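Local coordinates for protein GMP reductase (Trypanosoma brucei brucei, PDB 6JIG) that probably catalyses the NADPH-dependent deamination of GMP to IMP, helping to balance adenine and guanine nucleotides, and binds guanine nucleotides at its CBS domains, at residues D240-N243 / R244-L248. The protein carries 1 engineered substitution. Numbering follows the deposited sequence.
Sequences DDMN and RAIRL
The backbone N of A245 donates to O of D241 over 2.8 Å, the shortest of four successive i to i+4 bonds that wind helix 239-251 between barrel strands 232-235 and 255-259. A245 suits the inner side of this turn, since its single methyl packs against V235 of the barrel and L275 of the next helix. D241 has its CG beside its own backbone N (chi1 -76°), which turns the carboxylate back toward the start of the helix; there OD2 accepts from the backbone N of K238 and OD1, weakly, from that of G236. R244 runs alongside it, but R244 NE stays 4.0 Å from D241 OD1, too far for a salt bridge, with the two planar groups turned 42° apart. Instead R244 NH1 bonds to OE1 of Q84 and NH2 to O of C79. On another flank M242 and I246 slant across each other, M242 CE 4.1 Å from I246 CD1; apolar I246 suits this buried place, and the M242 side chain also touches R274 and L275 of helix 266-277. On the more exposed side, which suits polar N243 and R247, N243 OD1 approaches the guanidinium edge in its plane, yet is 3.8 Å from R247 NH1. D241 and R244 thus attract each other probably only at a distance: D241 fastens the incoming loop, whereas R244 ties the helix to helix 81-93 and the chain just before it.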
ATOM      1  N   ASP A 240     -13.162  23.330  44.305  1.00 47.80           N
ATOM      2  CA  ASP A 240     -13.439  24.496  43.478  1.00 49.24           C
ATOM      3  C   ASP A 240     -14.580  24.270  42.487  1.00 52.91           C
ATOM      4  O   ASP A 240     -15.166  25.247  42.008  1.00 51.36           O
ATOM      5  CB  ASP A 240     -12.175  24.898  42.721  1.00 51.82           C
ATOM      6  CG  ASP A 240     -12.338  26.209  41.974  1.00 61.96           C
ATOM      7  OD1 ASP A 240     -12.823  27.193  42.584  1.00 63.92           O
ATOM      8  OD2 ASP A 240     -11.980  26.257  40.777  1.00 61.72           O
ATOM      9  N   ASP A 241     -14.901  23.018  42.153  1.00 46.37           N
ATOM     10  CA  ASP A 241     -15.996  22.779  41.219  1.00 48.92           C
ATOM     11  C   ASP A 241     -17.335  23.244  41.780  1.00 46.77           C
ATOM     12  O   ASP A 241     -18.246  23.577  41.011  1.00 47.67           O
ATOM     13  CB  ASP A 241     -16.040  21.303  40.843  1.00 44.98           C
ATOM     14  CG  ASP A 241     -14.957  20.938  39.854  1.00 47.83           C
ATOM     15  OD1 ASP A 241     -15.054  21.378  38.682  1.00 49.99           O
ATOM     16  OD2 ASP A 241     -13.997  20.241  40.254  1.00 44.45           O
ATOM     17  N   MET A 242     -17.477  23.279  43.107  1.00 46.91           N
ATOM     18  CA  MET A 242     -18.705  23.812  43.687  1.00 48.30           C
ATOM     19  C   MET A 242     -18.870  25.287  43.336  1.00 49.42           C
ATOM     20  O   MET A 242     -19.972  25.736  42.996  1.00 46.40           O
ATOM     21  CB  MET A 242     -18.699  23.596  45.198  1.00 49.40           C
ATOM     22  CG  MET A 242     -20.018  23.881  45.872  1.00 54.48           C
ATOM     23  SD  MET A 242     -21.349  22.791  45.322  1.00 57.01           S
ATOM     24  CE  MET A 242     -22.753  23.787  45.749  1.00 50.01           C
ATOM     25  N   ASN A 243     -17.774  26.054  43.389  1.00 51.89           N
ATOM     26  CA  ASN A 243     -17.821  27.449  42.964  1.00 50.76           C
ATOM     27  C   ASN A 243     -18.184  27.566  41.487  1.00 49.16           C
ATOM     28  O   ASN A 243     -19.011  28.404  41.107  1.00 47.72           O
ATOM     29  CB  ASN A 243     -16.480  28.123  43.238  1.00 51.20           C
ATOM     30  CG  ASN A 243     -16.573  29.628  43.192  1.00 60.35           C
ATOM     31  OD1 ASN A 243     -16.082  30.267  42.254  1.00 62.54           O
ATOM     32  ND2 ASN A 243     -17.226  30.213  44.201  1.00 61.08           N
ATOM     33  N   ARG A 244     -17.572  26.733  40.637  1.00 47.59           N
ATOM     34  CA  ARG A 244     -17.943  26.698  39.225  1.00 43.91           C
ATOM     35  C   ARG A 244     -19.431  26.405  39.056  1.00 40.87           C
ATOM     36  O   ARG A 244     -20.124  27.073  38.282  1.00 38.37           O
ATOM     37  CB  ARG A 244     -17.092  25.652  38.499  1.00 44.08           C
ATOM     38  CG  ARG A 244     -17.328  25.562  36.998  1.00 41.85           C
ATOM     39  CD  ARG A 244     -16.499  24.434  36.395  1.00 40.66           C
ATOM     40  NE  ARG A 244     -15.070  24.724  36.461  1.00 39.66           N
ATOM     41  CZ  ARG A 244     -14.379  25.282  35.474  1.00 42.80           C
ATOM     42  NH1 ARG A 244     -14.993  25.603  34.342  1.00 41.13           N
ATOM     43  NH2 ARG A 244     -13.075  25.504  35.602  1.00 42.22           N
ATOM     44  N   ALA A 245     -19.940  25.408  39.781  1.00 42.01           N
ATOM     45  CA  ALA A 245     -21.347  25.038  39.659  1.00 40.52           C
ATOM     46  C   ALA A 245     -22.259  26.202  40.018  1.00 42.31           C
ATOM     47  O   ALA A 245     -23.250  26.474  39.327  1.00 38.58           O
ATOM     48  CB  ALA A 245     -21.651  23.847  40.559  1.00 40.39           C
ATOM     49  N   ILE A 246     -21.966  26.867  41.134  1.00 39.89           N
ATOM     50  CA  ILE A 246     -22.808  27.982  41.567  1.00 41.76           C
ATOM     51  C   ILE A 246     -22.864  29.047  40.485  1.00 37.16           C
ATOM     52  O   ILE A 246     -23.940  29.532  40.118  1.00 43.51           O
ATOM     53  CB  ILE A 246     -22.291  28.558  42.898  1.00 41.11           C
ATOM     54  CG1 ILE A 246     -22.698  27.659  44.064  1.00 45.12           C
ATOM     55  CG2 ILE A 246     -22.838  29.980  43.112  1.00 44.46           C
ATOM     56  CD1 ILE A 246     -21.714  27.695  45.242  1.00 44.79           C
ATOM     57  N   ARG A 247     -21.703  29.404  39.936  1.00 39.24           N
ATOM     58  CA  ARG A 247     -21.646  30.458  38.928  1.00 41.04           C
ATOM     59  C   ARG A 247     -22.280  30.032  37.606  1.00 43.83           C
ATOM     60  O   ARG A 247     -22.881  30.865  36.913  1.00 38.90           O
ATOM     61  CB  ARG A 247     -20.194  30.896  38.748  1.00 42.63           C
ATOM     62  CG  ARG A 247     -19.649  31.566  40.034  1.00 45.39           C
ATOM     63  CD  ARG A 247     -18.160  31.851  39.995  1.00 45.39           C
ATOM     64  NE  ARG A 247     -17.796  32.659  38.840  1.00 46.61           N
ATOM     65  CZ  ARG A 247     -16.544  32.964  38.509  1.00 51.54           C
ATOM     66  NH1 ARG A 247     -15.539  32.538  39.264  1.00 52.65           N
ATOM     67  NH2 ARG A 247     -16.297  33.690  37.422  1.00 49.77           N
ATOM     68  N   LEU A 248     -22.174  28.750  37.239  1.00 37.58           N
ATOM     69  CA  LEU A 248     -22.861  28.273  36.041  1.00 37.87           C
ATOM     70  C   LEU A 248     -24.372  28.393  36.185  1.00 37.90           C
ATOM     71  O   LEU A 248     -25.062  28.800  35.242  1.00 38.00           O
ATOM     72  CB  LEU A 248     -22.482  26.818  35.758  1.00 37.36           C
ATOM     73  CG  LEU A 248     -21.068  26.567  35.235  1.00 39.19           C
ATOM     74  CD1 LEU A 248     -20.726  25.081  35.315  1.00 36.84           C
ATOM     75  CD2 LEU A 248     -20.951  27.071  33.801  1.00 39.40           C
TER